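Local coordinates for aminopeptidase N (Francisella tularensis subsp. tularensis, PDB 5DLL), which is a zinc-dependent aminopeptidase of the M1 family that removes N-terminal amino acids, preferably alanine, and probably helps degrade intracellular peptides, at residues A[50-54]-A[55-59]; A[80-83]-A[84-87]; A[448-451]-A[452-455]; A[721-724]-A[725-729]; A[747-750]-A[751-755]. All blocks are in the same frame, centred on the assembly; numbering follows the deposited sequence.

Contact 1 (A[50-54]-A[55-59])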
loop_
_atom_site.group_PDB
_atom_site.type_symbol
_atom_site.label_atom_id
_atom_site.label_comp_id
_atom_site.label_asym_id
_atom_site.label_seq_id
_atom_site.Cartn_x
_atom_site.Cartn_y
_atom_site.Cartn_z
ATOM N N ILE A 50 -26.493 8.203 25.994
ATOM C CA ILE A 50 -27.075 7.265 25.048
ATOM C C ILE A 50 -28.527 7.628 24.751
ATOM O O ILE A 50 -29.246 8.128 25.620
ATOM C CB ILE A 50 -27.006 5.834 25.630
ATOM C CG1 ILE A 50 -25.550 5.450 25.931
ATOM C CG2 ILE A 50 -27.640 4.821 24.687
ATOM C CD1 ILE A 50 -25.410 4.300 26.904
ATOM N N VAL A 51 -28.954 7.357 23.521
ATOM C CA VAL A 51 -30.324 7.630 23.095
ATOM C C VAL A 51 -30.858 6.506 22.198
ATOM O O VAL A 51 -30.115 5.910 21.420
ATOM C CB VAL A 51 -30.420 8.996 22.377
ATOM C CG1 VAL A 51 -29.745 8.954 21.012
ATOM C CG2 VAL A 51 -31.872 9.436 22.256
ATOM N N ALA A 52 -32.150 6.219 22.334
ATOM C CA ALA A 52 -32.815 5.195 21.534
ATOM C C ALA A 52 -32.788 5.571 20.057
ATOM O O ALA A 52 -33.094 6.711 19.708
ATOM C CB ALA A 52 -34.249 5.016 22.008
ATOM N N ASN A 53 -32.422 4.615 19.202
ATOM C CA ASN A 53 -32.304 4.853 17.760
ATOM C C ASN A 53 -33.628 4.633 17.030
ATOM O O ASN A 53 -34.118 3.513 16.956
ATOM C CB ASN A 53 -31.232 3.935 17.160
ATOM C CG ASN A 53 -30.981 4.202 15.683
ATOM O OD1 ASN A 53 -31.417 5.213 15.136
ATOM N ND2 ASN A 53 -30.273 3.288 15.030
ATOM N N ARG A 54 -34.179 5.697 16.456
ATOM C CA ARG A 54 -35.475 5.630 15.771
ATOM C C ARG A 54 -35.514 4.570 14.657
ATOM O O ARG A 54 -36.559 3.963 14.408
ATOM C CB ARG A 54 -35.846 7.014 15.208
ATOM C CG ARG A 54 -37.299 7.183 14.766
ATOM C CD ARG A 54 -38.305 6.697 15.804
ATOM N NE ARG A 54 -37.934 7.082 17.169
ATOM C CZ ARG A 54 -38.434 6.537 18.278
ATOM N NH1 ARG A 54 -39.351 5.573 18.217
ATOM N NH2 ARG A 54 -38.016 6.961 19.464
ATOM N N GLU A 55 -34.372 4.339 14.009
ATOM C CA GLU A 55 -34.273 3.377 12.907
ATOM C C GLU A 55 -34.306 1.901 13.345
ATOM O O GLU A 55 -34.385 1.007 12.496
ATOM C CB GLU A 55 -33.001 3.649 12.093
ATOM C CG GLU A 55 -32.996 5.004 11.396
ATOM C CD GLU A 55 -31.720 5.273 10.612
ATOM O OE1 GLU A 55 -30.815 4.407 10.602
ATOM O OE2 GLU A 55 -31.622 6.362 10.002
ATOM N N ASN A 56 -34.230 1.648 14.653
ATOM C CA ASN A 56 -34.349 0.291 15.201
ATOM C C ASN A 56 -34.880 0.306 16.639
ATOM O O ASN A 56 -34.131 0.591 17.571
ATOM C CB ASN A 56 -32.993 -0.423 15.132
ATOM C CG ASN A 56 -33.032 -1.829 15.706
ATOM O OD1 ASN A 56 -34.085 -2.337 16.081
ATOM N ND2 ASN A 56 -31.874 -2.466 15.769
ATOM N N ARG A 57 -36.168 -0.004 16.810
ATOM C CA ARG A 57 -36.813 -0.003 18.129
ATOM C C ARG A 57 -37.568 -1.307 18.413
ATOM O O ARG A 57 -38.624 -1.292 19.047
ATOM C CB ARG A 57 -37.789 1.177 18.247
ATOM C CG ARG A 57 -37.187 2.557 18.026
ATOM C CD ARG A 57 -36.066 2.900 19.001
ATOM N NE ARG A 57 -36.275 2.376 20.352
ATOM C CZ ARG A 57 -35.442 1.563 21.005
ATOM N NH1 ARG A 57 -34.301 1.149 20.462
ATOM N NH2 ARG A 57 -35.753 1.162 22.233
ATOM N N GLU A 58 -37.021 -2.434 17.962
ATOM C CA GLU A 58 -37.694 -3.730 18.136
ATOM C C GLU A 58 -37.599 -4.285 19.567
ATOM O O GLU A 58 -38.359 -5.180 19.934
ATOM C CB GLU A 58 -37.194 -4.754 17.106
ATOM C CG GLU A 58 -35.758 -5.227 17.281
ATOM C CD GLU A 58 -35.257 -6.038 16.095
ATOM O OE1 GLU A 58 -36.030 -6.242 15.132
ATOM O OE2 GLU A 58 -34.087 -6.474 16.123
ATOM N N ASN A 59 -36.667 -3.757 20.358
ATOM C CA ASN A 59 -36.609 -4.025 21.799
ATOM C C ASN A 59 -35.837 -2.932 22.537
ATOM O O ASN A 59 -35.195 -2.094 21.912
ATOM C CB ASN A 59 -35.983 -5.396 22.080
ATOM C CG ASN A 59 -34.490 -5.433 21.800
ATOM O OD1 ASN A 59 -33.704 -4.749 22.456
ATOM N ND2 ASN A 59 -34.093 -6.249 20.835
#

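Contact 2 (A[80-83]-A[84-87])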
loop_
_atom_site.group_PDB
_atom_site.type_symbol
_atom_site.label_atom_id
_atom_site.label_comp_id
_atom_site.label_asym_id
_atom_site.label_seq_id
_atom_site.Cartn_x
_atom_site.Cartn_y
_atom_site.Cartn_z
ATOM N N HIS A 80 -27.331 3.706 41.050
ATOM C CA HIS A 80 -26.676 2.395 40.908
ATOM C C HIS A 80 -27.619 1.323 40.373
ATOM O O HIS A 80 -28.819 1.346 40.646
ATOM C CB HIS A 80 -26.104 1.922 42.248
ATOM C CG HIS A 80 -24.808 2.573 42.616
ATOM N ND1 HIS A 80 -23.585 1.996 42.350
ATOM C CD2 HIS A 80 -24.545 3.751 43.228
ATOM C CE1 HIS A 80 -22.623 2.792 42.781
ATOM N NE2 HIS A 80 -23.179 3.863 43.320
ATOM N N LEU A 81 -27.065 0.387 39.605
ATOM C CA LEU A 81 -27.814 -0.785 39.163
ATOM C C LEU A 81 -27.471 -1.982 40.037
ATOM O O LEU A 81 -26.301 -2.225 40.346
ATOM C CB LEU A 81 -27.505 -1.118 37.705
ATOM C CG LEU A 81 -27.972 -0.124 36.644
ATOM C CD1 LEU A 81 -27.618 -0.653 35.263
ATOM C CD2 LEU A 81 -29.467 0.137 36.748
ATOM N N SER A 82 -28.502 -2.721 40.433
ATOM C CA SER A 82 -28.332 -3.942 41.212
ATOM C C SER A 82 -27.945 -5.089 40.278
ATOM O O SER A 82 -28.245 -5.033 39.085
ATOM C CB SER A 82 -29.634 -4.283 41.940
ATOM O OG SER A 82 -30.725 -4.355 41.032
ATOM N N PRO A 83 -27.284 -6.136 40.813
ATOM C CA PRO A 83 -26.951 -7.336 40.031
ATOM C C PRO A 83 -28.118 -7.946 39.237
ATOM O O PRO A 83 -27.886 -8.586 38.212
ATOM C CB PRO A 83 -26.474 -8.321 41.101
ATOM C CG PRO A 83 -25.890 -7.456 42.163
ATOM C CD PRO A 83 -26.671 -6.170 42.155
ATOM N N ALA A 84 -29.349 -7.754 39.710
ATOM C CA ALA A 84 -30.542 -8.263 39.025
ATOM C C ALA A 84 -30.935 -7.446 37.789
ATOM O O ALA A 84 -31.562 -7.983 36.876
ATOM C CB ALA A 84 -31.715 -8.332 39.998
ATOM N N GLU A 85 -30.569 -6.162 37.762
ATOM C CA GLU A 85 -30.943 -5.248 36.664
ATOM C C GLU A 85 -30.011 -5.274 35.435
ATOM O O GLU A 85 -30.256 -4.562 34.452
ATOM C CB GLU A 85 -31.059 -3.809 37.185
ATOM C CG GLU A 85 -32.303 -3.537 38.018
ATOM C CD GLU A 85 -32.474 -2.064 38.348
ATOM O OE1 GLU A 85 -31.540 -1.463 38.925
ATOM O OE2 GLU A 85 -33.547 -1.506 38.030
ATOM N N PHE A 86 -28.950 -6.077 35.489
ATOM C CA PHE A 86 -28.053 -6.251 34.345
ATOM C C PHE A 86 -27.334 -7.591 34.396
ATOM O O PHE A 86 -27.354 -8.278 35.418
ATOM C CB PHE A 86 -27.027 -5.124 34.303
ATOM C CG PHE A 86 -26.025 -5.168 35.422
ATOM C CD1 PHE A 86 -26.321 -4.611 36.657
ATOM C CD2 PHE A 86 -24.776 -5.756 35.239
ATOM C CE1 PHE A 86 -25.400 -4.644 37.691
ATOM C CE2 PHE A 86 -23.851 -5.791 36.272
ATOM C CZ PHE A 86 -24.165 -5.235 37.498
ATOM N N ALA A 87 -26.694 -7.948 33.286
ATOM C CA ALA A 87 -25.930 -9.194 33.179
ATOM C C ALA A 87 -24.571 -8.924 32.536
ATOM O O ALA A 87 -24.474 -8.160 31.576
ATOM C CB ALA A 87 -26.704 -10.222 32.368
#

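Contact 3 (A[448-451]-A[452-455])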
loop_
_atom_site.group_PDB
_atom_site.type_symbol
_atom_site.label_atom_id
_atom_site.label_comp_id
_atom_site.label_asym_id
_atom_site.label_seq_id
_atom_site.Cartn_x
_atom_site.Cartn_y
_atom_site.Cartn_z
ATOM N N PHE A 448 -22.813 0.915 -12.837
ATOM C CA PHE A 448 -21.479 1.008 -12.270
ATOM C C PHE A 448 -21.393 0.361 -10.880
ATOM O O PHE A 448 -20.356 -0.198 -10.523
ATOM C CB PHE A 448 -21.051 2.471 -12.200
ATOM C CG PHE A 448 -19.636 2.657 -11.759
ATOM C CD1 PHE A 448 -18.597 2.519 -12.661
ATOM C CD2 PHE A 448 -19.340 2.958 -10.439
ATOM C CE1 PHE A 448 -17.286 2.686 -12.260
ATOM C CE2 PHE A 448 -18.029 3.125 -10.030
ATOM C CZ PHE A 448 -17.002 2.988 -10.944
ATOM N N LYS A 449 -22.479 0.432 -10.105
ATOM C CA LYS A 449 -22.533 -0.175 -8.761
ATOM C C LYS A 449 -22.226 -1.675 -8.749
ATOM O O LYS A 449 -21.763 -2.212 -7.738
ATOM C CB LYS A 449 -23.898 0.080 -8.110
ATOM C CG LYS A 449 -24.044 1.494 -7.580
ATOM C CD LYS A 449 -25.467 1.811 -7.165
ATOM C CE LYS A 449 -25.578 3.249 -6.692
ATOM N NZ LYS A 449 -26.983 3.637 -6.414
ATOM N N ARG A 450 -22.484 -2.334 -9.877
ATOM C CA ARG A 450 -22.180 -3.754 -10.071
ATOM C C ARG A 450 -20.684 -4.106 -9.891
ATOM O O ARG A 450 -20.350 -5.272 -9.672
ATOM C CB ARG A 450 -22.687 -4.186 -11.458
ATOM C CG ARG A 450 -22.536 -5.658 -11.816
ATOM C CD ARG A 450 -23.183 -6.586 -10.802
ATOM N NE ARG A 450 -22.941 -7.991 -11.130
ATOM C CZ ARG A 450 -23.121 -9.008 -10.290
ATOM N NH1 ARG A 450 -23.549 -8.796 -9.047
ATOM N NH2 ARG A 450 -22.867 -10.250 -10.696
ATOM N N TRP A 451 -19.797 -3.110 -9.981
ATOM C CA TRP A 451 -18.364 -3.297 -9.677
ATOM C C TRP A 451 -18.098 -3.740 -8.228
ATOM O O TRP A 451 -17.144 -4.478 -7.961
ATOM C CB TRP A 451 -17.572 -2.007 -9.945
ATOM C CG TRP A 451 -17.177 -1.797 -11.379
ATOM C CD1 TRP A 451 -17.743 -0.930 -12.269
ATOM C CD2 TRP A 451 -16.113 -2.455 -12.081
ATOM N NE1 TRP A 451 -17.106 -1.013 -13.483
ATOM C CE2 TRP A 451 -16.102 -1.942 -13.396
ATOM C CE3 TRP A 451 -15.175 -3.435 -11.730
ATOM C CZ2 TRP A 451 -15.186 -2.376 -14.362
ATOM C CZ3 TRP A 451 -14.263 -3.863 -12.690
ATOM C CH2 TRP A 451 -14.277 -3.332 -13.990
ATOM N N TYR A 452 -18.931 -3.273 -7.302
ATOM C CA TYR A 452 -18.788 -3.624 -5.886
ATOM C C TYR A 452 -19.177 -5.069 -5.579
ATOM O O TYR A 452 -18.596 -5.692 -4.685
ATOM C CB TYR A 452 -19.582 -2.645 -5.010
ATOM C CG TYR A 452 -18.922 -1.289 -4.958
ATOM C CD1 TYR A 452 -17.947 -1.010 -4.005
ATOM C CD2 TYR A 452 -19.233 -0.304 -5.888
ATOM C CE1 TYR A 452 -17.313 0.220 -3.965
ATOM C CE2 TYR A 452 -18.605 0.932 -5.855
ATOM C CZ TYR A 452 -17.646 1.190 -4.891
ATOM O OH TYR A 452 -17.015 2.411 -4.844
ATOM N N ALA A 453 -20.141 -5.597 -6.333
ATOM C CA ALA A 453 -20.657 -6.953 -6.118
ATOM C C ALA A 453 -19.890 -8.030 -6.893
ATOM O O ALA A 453 -19.737 -9.152 -6.404
ATOM C CB ALA A 453 -22.138 -7.008 -6.472
ATOM N N GLN A 454 -19.407 -7.698 -8.088
ATOM C CA GLN A 454 -18.825 -8.703 -8.986
ATOM C C GLN A 454 -17.344 -9.002 -8.735
ATOM O O GLN A 454 -16.517 -8.095 -8.631
ATOM C CB GLN A 454 -19.018 -8.298 -10.449
ATOM C CG GLN A 454 -18.496 -9.335 -11.436
ATOM C CD GLN A 454 -19.273 -9.356 -12.737
ATOM O OE1 GLN A 454 -20.441 -9.749 -12.765
ATOM N NE2 GLN A 454 -18.629 -8.941 -13.824
ATOM N N SER A 455 -17.032 -10.295 -8.677
ATOM C CA SER A 455 -15.672 -10.784 -8.469
ATOM C C SER A 455 -14.995 -11.090 -9.807
ATOM O O SER A 455 -15.660 -11.197 -10.839
ATOM C CB SER A 455 -15.711 -12.041 -7.600
ATOM O OG SER A 455 -14.411 -12.520 -7.313
HETATM O O HOH W 1 -15.090 -6.294 -7.017
#

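Contact 4 (A[721-724]-A[725-729])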
loop_
_atom_site.group_PDB
_atom_site.type_symbol
_atom_site.label_atom_id
_atom_site.label_comp_id
_atom_site.label_asym_id
_atom_site.label_seq_id
_atom_site.Cartn_x
_atom_site.Cartn_y
_atom_site.Cartn_z
ATOM N N ASN A 721 32.271 -8.839 -13.322
ATOM C CA ASN A 721 32.688 -10.236 -13.461
ATOM C C ASN A 721 34.029 -10.532 -12.794
ATOM O O ASN A 721 34.449 -11.689 -12.737
ATOM C CB ASN A 721 32.742 -10.632 -14.938
ATOM C CG ASN A 721 31.395 -10.510 -15.622
ATOM O OD1 ASN A 721 30.348 -10.752 -15.018
ATOM N ND2 ASN A 721 31.413 -10.133 -16.890
ATOM N N ASP A 722 34.700 -9.493 -12.299
ATOM C CA ASP A 722 35.933 -9.667 -11.542
ATOM C C ASP A 722 35.592 -9.898 -10.076
ATOM O O ASP A 722 34.820 -9.146 -9.486
ATOM C CB ASP A 722 36.834 -8.440 -11.692
ATOM C CG ASP A 722 38.267 -8.703 -11.256
ATOM O OD1 ASP A 722 38.741 -9.852 -11.391
ATOM O OD2 ASP A 722 38.927 -7.750 -10.787
ATOM N N LYS A 723 36.170 -10.945 -9.499
ATOM C CA LYS A 723 35.914 -11.327 -8.110
ATOM C C LYS A 723 36.414 -10.265 -7.127
ATOM O O LYS A 723 35.742 -9.964 -6.141
ATOM C CB LYS A 723 36.585 -12.674 -7.824
ATOM C CG LYS A 723 36.260 -13.296 -6.476
ATOM C CD LYS A 723 36.817 -14.709 -6.398
ATOM C CE LYS A 723 36.763 -15.264 -4.984
ATOM N NZ LYS A 723 35.381 -15.263 -4.432
ATOM N N GLN A 724 37.595 -9.710 -7.411
ATOM C CA GLN A 724 38.205 -8.653 -6.591
ATOM C C GLN A 724 37.338 -7.396 -6.505
ATOM O O GLN A 724 37.254 -6.766 -5.450
ATOM C CB GLN A 724 39.579 -8.272 -7.160
ATOM C CG GLN A 724 40.683 -9.283 -6.887
ATOM C CD GLN A 724 41.395 -9.053 -5.561
ATOM O OE1 GLN A 724 40.855 -8.432 -4.643
ATOM N NE2 GLN A 724 42.618 -9.560 -5.460
ATOM N N VAL A 725 36.712 -7.035 -7.623
ATOM C CA VAL A 725 35.871 -5.834 -7.705
ATOM C C VAL A 725 34.624 -5.957 -6.826
ATOM O O VAL A 725 34.254 -5.006 -6.132
ATOM C CB VAL A 725 35.450 -5.541 -9.168
ATOM C CG1 VAL A 725 34.346 -4.491 -9.234
ATOM C CG2 VAL A 725 36.655 -5.096 -9.986
ATOM N N ARG A 726 33.982 -7.122 -6.870
ATOM C CA ARG A 726 32.791 -7.384 -6.063
ATOM C C ARG A 726 33.139 -7.424 -4.578
ATOM O O ARG A 726 32.506 -6.739 -3.770
ATOM C CB ARG A 726 32.127 -8.697 -6.491
ATOM C CG ARG A 726 31.536 -8.641 -7.890
ATOM C CD ARG A 726 30.787 -9.910 -8.263
ATOM N NE ARG A 726 31.648 -10.892 -8.928
ATOM C CZ ARG A 726 32.116 -12.013 -8.382
ATOM N NH1 ARG A 726 31.819 -12.352 -7.129
ATOM N NH2 ARG A 726 32.892 -12.815 -9.106
ATOM N N ASP A 727 34.156 -8.218 -4.237
ATOM C CA ASP A 727 34.587 -8.402 -2.846
ATOM C C ASP A 727 34.906 -7.091 -2.140
ATOM O O ASP A 727 34.482 -6.878 -1.006
ATOM C CB ASP A 727 35.822 -9.314 -2.776
ATOM C CG ASP A 727 35.472 -10.798 -2.817
ATOM O OD1 ASP A 727 34.283 -11.142 -3.001
ATOM O OD2 ASP A 727 36.401 -11.624 -2.658
ATOM N N ASN A 728 35.660 -6.226 -2.810
ATOM C CA ASN A 728 36.100 -4.974 -2.203
ATOM C C ASN A 728 34.946 -4.022 -1.934
ATOM O O ASN A 728 34.917 -3.369 -0.894
ATOM C CB ASN A 728 37.154 -4.289 -3.073
ATOM C CG ASN A 728 38.453 -5.068 -3.130
ATOM O OD1 ASN A 728 38.557 -6.173 -2.598
ATOM N ND2 ASN A 728 39.451 -4.494 -3.782
ATOM N N ALA A 729 33.997 -3.950 -2.865
ATOM C CA ALA A 729 32.799 -3.125 -2.686
ATOM C C ALA A 729 31.940 -3.627 -1.525
ATOM O O ALA A 729 31.353 -2.829 -0.794
ATOM C CB ALA A 729 31.982 -3.087 -3.969
#

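Contact 5 (A[747-750]-A[751-755])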
loop_
_atom_site.group_PDB
_atom_site.type_symbol
_atom_site.label_atom_id
_atom_site.label_comp_id
_atom_site.label_asym_id
_atom_site.label_seq_id
_atom_site.Cartn_x
_atom_site.Cartn_y
_atom_site.Cartn_z
ATOM N N TRP A 747 22.699 -3.824 2.450
ATOM C CA TRP A 747 23.954 -4.515 2.164
ATOM C C TRP A 747 23.724 -6.019 1.973
ATOM O O TRP A 747 24.286 -6.634 1.060
ATOM C CB TRP A 747 24.948 -4.249 3.293
ATOM C CG TRP A 747 26.292 -4.870 3.119
ATOM C CD1 TRP A 747 27.249 -4.529 2.202
ATOM C CD2 TRP A 747 26.849 -5.920 3.910
ATOM N NE1 TRP A 747 28.364 -5.317 2.365
ATOM C CE2 TRP A 747 28.146 -6.178 3.409
ATOM C CE3 TRP A 747 26.376 -6.678 4.991
ATOM C CZ2 TRP A 747 28.974 -7.164 3.953
ATOM C CZ3 TRP A 747 27.199 -7.652 5.530
ATOM C CH2 TRP A 747 28.485 -7.887 5.009
ATOM N N LEU A 748 22.887 -6.598 2.830
ATOM C CA LEU A 748 22.519 -8.011 2.726
ATOM C C LEU A 748 21.697 -8.266 1.466
ATOM O O LEU A 748 22.005 -9.171 0.686
ATOM C CB LEU A 748 21.712 -8.451 3.952
ATOM C CG LEU A 748 22.423 -8.416 5.309
ATOM C CD1 LEU A 748 21.412 -8.497 6.442
ATOM C CD2 LEU A 748 23.447 -9.538 5.417
ATOM N N LEU A 749 20.656 -7.459 1.277
ATOM C CA LEU A 749 19.767 -7.589 0.124
ATOM C C LEU A 749 20.536 -7.503 -1.181
ATOM O O LEU A 749 20.292 -8.285 -2.087
ATOM C CB LEU A 749 18.681 -6.510 0.158
ATOM C CG LEU A 749 17.678 -6.458 -1.004
ATOM C CD1 LEU A 749 17.043 -7.814 -1.268
ATOM C CD2 LEU A 749 16.600 -5.423 -0.716
ATOM N N SER A 750 21.467 -6.555 -1.267
ATOM C CA SER A 750 22.271 -6.365 -2.477
ATOM C C SER A 750 23.098 -7.601 -2.795
ATOM O O SER A 750 23.160 -8.032 -3.949
ATOM C CB SER A 750 23.198 -5.156 -2.332
ATOM O OG SER A 750 22.460 -3.951 -2.295
ATOM N N GLN A 751 23.733 -8.163 -1.769
ATOM C CA GLN A 751 24.504 -9.397 -1.925
ATOM C C GLN A 751 23.600 -10.566 -2.321
ATOM O O GLN A 751 23.929 -11.331 -3.232
ATOM C CB GLN A 751 25.263 -9.721 -0.640
ATOM C CG GLN A 751 26.494 -8.859 -0.425
ATOM C CD GLN A 751 27.038 -8.966 0.986
ATOM O OE1 GLN A 751 28.115 -9.520 1.209
ATOM N NE2 GLN A 751 26.282 -8.448 1.951
ATOM N N ALA A 752 22.454 -10.680 -1.650
ATOM C CA ALA A 752 21.454 -11.704 -1.965
ATOM C C ALA A 752 21.011 -11.668 -3.426
ATOM O O ALA A 752 20.676 -12.705 -4.002
ATOM C CB ALA A 752 20.243 -11.555 -1.054
ATOM N N GLN A 753 21.013 -10.473 -4.013
ATOM C CA GLN A 753 20.551 -10.262 -5.384
ATOM C C GLN A 753 21.650 -10.397 -6.446
ATOM O O GLN A 753 21.382 -10.183 -7.629
ATOM C CB GLN A 753 19.908 -8.875 -5.494
ATOM C CG GLN A 753 18.729 -8.648 -4.552
ATOM C CD GLN A 753 17.379 -8.910 -5.192
ATOM O OE1 GLN A 753 17.087 -8.419 -6.283
ATOM N NE2 GLN A 753 16.536 -9.668 -4.500
ATOM N N ILE A 754 22.873 -10.750 -6.045
ATOM C CA ILE A 754 23.982 -10.920 -6.995
ATOM C C ILE A 754 23.614 -11.924 -8.083
ATOM O O ILE A 754 23.154 -13.025 -7.783
ATOM C CB ILE A 754 25.272 -11.412 -6.298
ATOM C CG1 ILE A 754 25.884 -10.293 -5.449
ATOM C CG2 ILE A 754 26.301 -11.892 -7.317
ATOM C CD1 ILE A 754 26.872 -10.783 -4.409
ATOM N N SER A 755 23.822 -11.534 -9.340
ATOM C CA SER A 755 23.611 -12.422 -10.481
ATOM C C SER A 755 24.914 -13.130 -10.812
ATOM O O SER A 755 25.641 -12.725 -11.719
ATOM C CB SER A 755 23.121 -11.632 -11.697
ATOM O OG SER A 755 21.813 -11.138 -11.483
#

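Contact 1 (A[50-54]-A[55-59])
N53 and N56 are the ends of a type I beta turn in which the chain leaves its strand at A52 and reverses through R54 and E55, the N of N56 facing the O of N53. N53 adds a weak side-chain bond to the bend: CG lies anti to the backbone N (chi1 -176°), which brings OD1 round to the N of E55 at 3.3 Å. Its ND2 points elsewhere, to the O of S24. Beyond the turn R57 folds back, bent at chi2 and chi3, and lays its guanidinium over A52, whose CB sits 3.7 Å above the centre of one face. NH1 of R57 also donates to the O of N56 at 2.9 Å, on a lone pair in the carbonyl plane, although the oxygen is tilted 30° from the guanidinium plane. R54 crosses R57 at about a right angle, its NH1 3.7 Å from CG of R57, and the two guanidinium planes stand 78° apart; NH2 of R54 forms a salt bridge with E100. Y26, on strand 26-36, adds a cation-pi contact to R57. The turn follows directly on the end of strand 42-52, which runs between strands 26-36 and 101-110 in the sheet of the N-terminal domain.

Contact 2 (A[80-83]-A[84-87])
F86 reaches back to the turn made by S82 to E85, and its ring meets the residues that lead into that turn. From CB the chain goes to CG, which sits between the backbone N and the carbonyl carbon (chi1 69°), so that the ring swings toward L81 and S82. CD1 comes first, 3.8 Å from CB of L81 in an apolar contact. CD1 and CE1, the next atom along that rim, both lie close to the O of S82, at 3.1 and 3.2 Å, and this oxygen stands obliquely to the ring. The O of L81, 3.7 Å from CE1, is instead at the ring edge and near its plane. The side chain also touches L71 and I74 of strand 70-76. The loop joining strands 79-80 and 87-88, at the surface of the N-terminal domain, contains a beta turn, S82 to E85, closed by the backbone bond from the N of E85 to the O of S82 (2.9 Å). E85 leaves the same turn with CG anti to its own carbonyl carbon and crosses L81 at about a right angle, OE1 being 3.4 Å from CD2 of L81. On the way its CG passes OG of S82 at 3.5 Å.

Contact 3 (A[448-451]-A[452-455])
R450 and Q454 meet across the short, weakly bonded helix 450-453, a single turn packed against helices 390-423 and 430-439 of the M1 peptidase domain. The O of K449 takes the N of Y452 at 3.1 Å, while CB and CD2 of Y452 also pack near that oxygen, which lies in plane at the ring edge. The O of R450 receives the N of Q454 at 3.0 Å, and the N of A453 only weakly. Side chains repeat the link. R450 starts with CG anti to the backbone N and bends at chi2 (55°), a course that carries its guanidinium along the helix to A453 and Q454. NH1 rests 3.4 Å from CB of A453, CB of Q454 lies over one guanidinium face toward its rim, and NH2 gives OE1 of Q454 a weak hydrogen bond of 3.2 Å. The guanidinium and amide planes stand 81° apart. OE1 has a stronger partner in the N of Q491, NE1 of W451 donates to the O of H494, and NZ of K449 to OD1 of N435. Where the helix runs out, a water donates to both the O of W451, at 2.9 Å, and the O of Q454, at 2.8 Å.

Contact 4 (A[721-724]-A[725-729])
Hydrogen bonds from R726, D727 and N728 to D722, K723 and Q724 begin the helix. The N of D727 reaches the O of K723 at 3.0 Å and the N of N728 the O of Q724 at 3.1 Å, whereas the bond from the N of R726 to the O of D722 is weak at 3.4 Å. NE of R726 donates to the O of S720, tying the helix to the loop before it. Among the charged groups, K723 and D727 have opposite signs but stay apart, NZ to OD2 being 4.2 Å, beyond a salt bridge. Van der Waals contact is made by V725, whose CG2 touches OD2 of D722 at 3.6 Å as the two side chains cross at about a right angle. R726 packs too: it bends at chi3 (-91°), turning its guanidinium back over the first turn with one face above CA of K723, which is 3.5 Å from NH2. D722 occupies the N-cap position, though its side chain makes no capping bond. The arrangement is the first turn of an alpha helix, 723-736, within the helical C-terminal domain.

Contact 5 (A[747-750]-A[751-755])
W747 and Q751, one helical turn apart, cross obliquely with the indole and amide planes 46° apart. The amide nitrogen NE2 of Q751 lies over the centre of one indole face, 3.2 Å from CD2, while OE1 is displaced toward the six-membered ring at CZ2. CG of W747 is anti to its backbone N (chi1 -179°), and the chain of Q751 is extended beyond CG, which brings the amide to the ring. NE2 also donates to the O of W747 at 2.8 Å, so that a bond to the backbone fixes the amide above the ring. That oxygen accepts again from the N of Q751 at 3.3 Å, the two donors coming from opposite faces of the carbonyl plane. W747 and Q751 belong to the last turns of helix 741-752 in the helical C-terminal domain, where the indole meets the rings of F733, Y734 and H769, with NE1 bonded to the O of I730. L766 of helix 759-767 packs on both. Elsewhere on the helix, L749 and Q753 run alongside each other in the same direction, CD1 of L749 3.8 Å from NE2 of Q753, which also makes a weak hydrogen bond to the O of G786. The N of A752 reaches the O of L748 at 2.8 Å, but the N of Q753 binds the O of L749 and the O of S750 only weakly.

Contacts 1 and 2 are both surface turns of the N-terminal domain, on the same side of the chain's centre, with their centres about 21 Å apart; arginines and asparagines dominate the first, an aromatic ring on a leucine the second. Contacts 4 and 5 lie on successive helices of the C-terminal domain, 723-736 and 741-752, nearest atoms about 5 Å apart without touching. They differ in burial: the exposed helix start of contact 4 carries charged side chains, K723 and D727, that stay beyond a salt bridge, the buried helix end of contact 5 an amide on an indole. Contact 3, partly buried, is a one-turn helix about 32 Å, centre to centre, from contact 1, and it alone includes a bridging water.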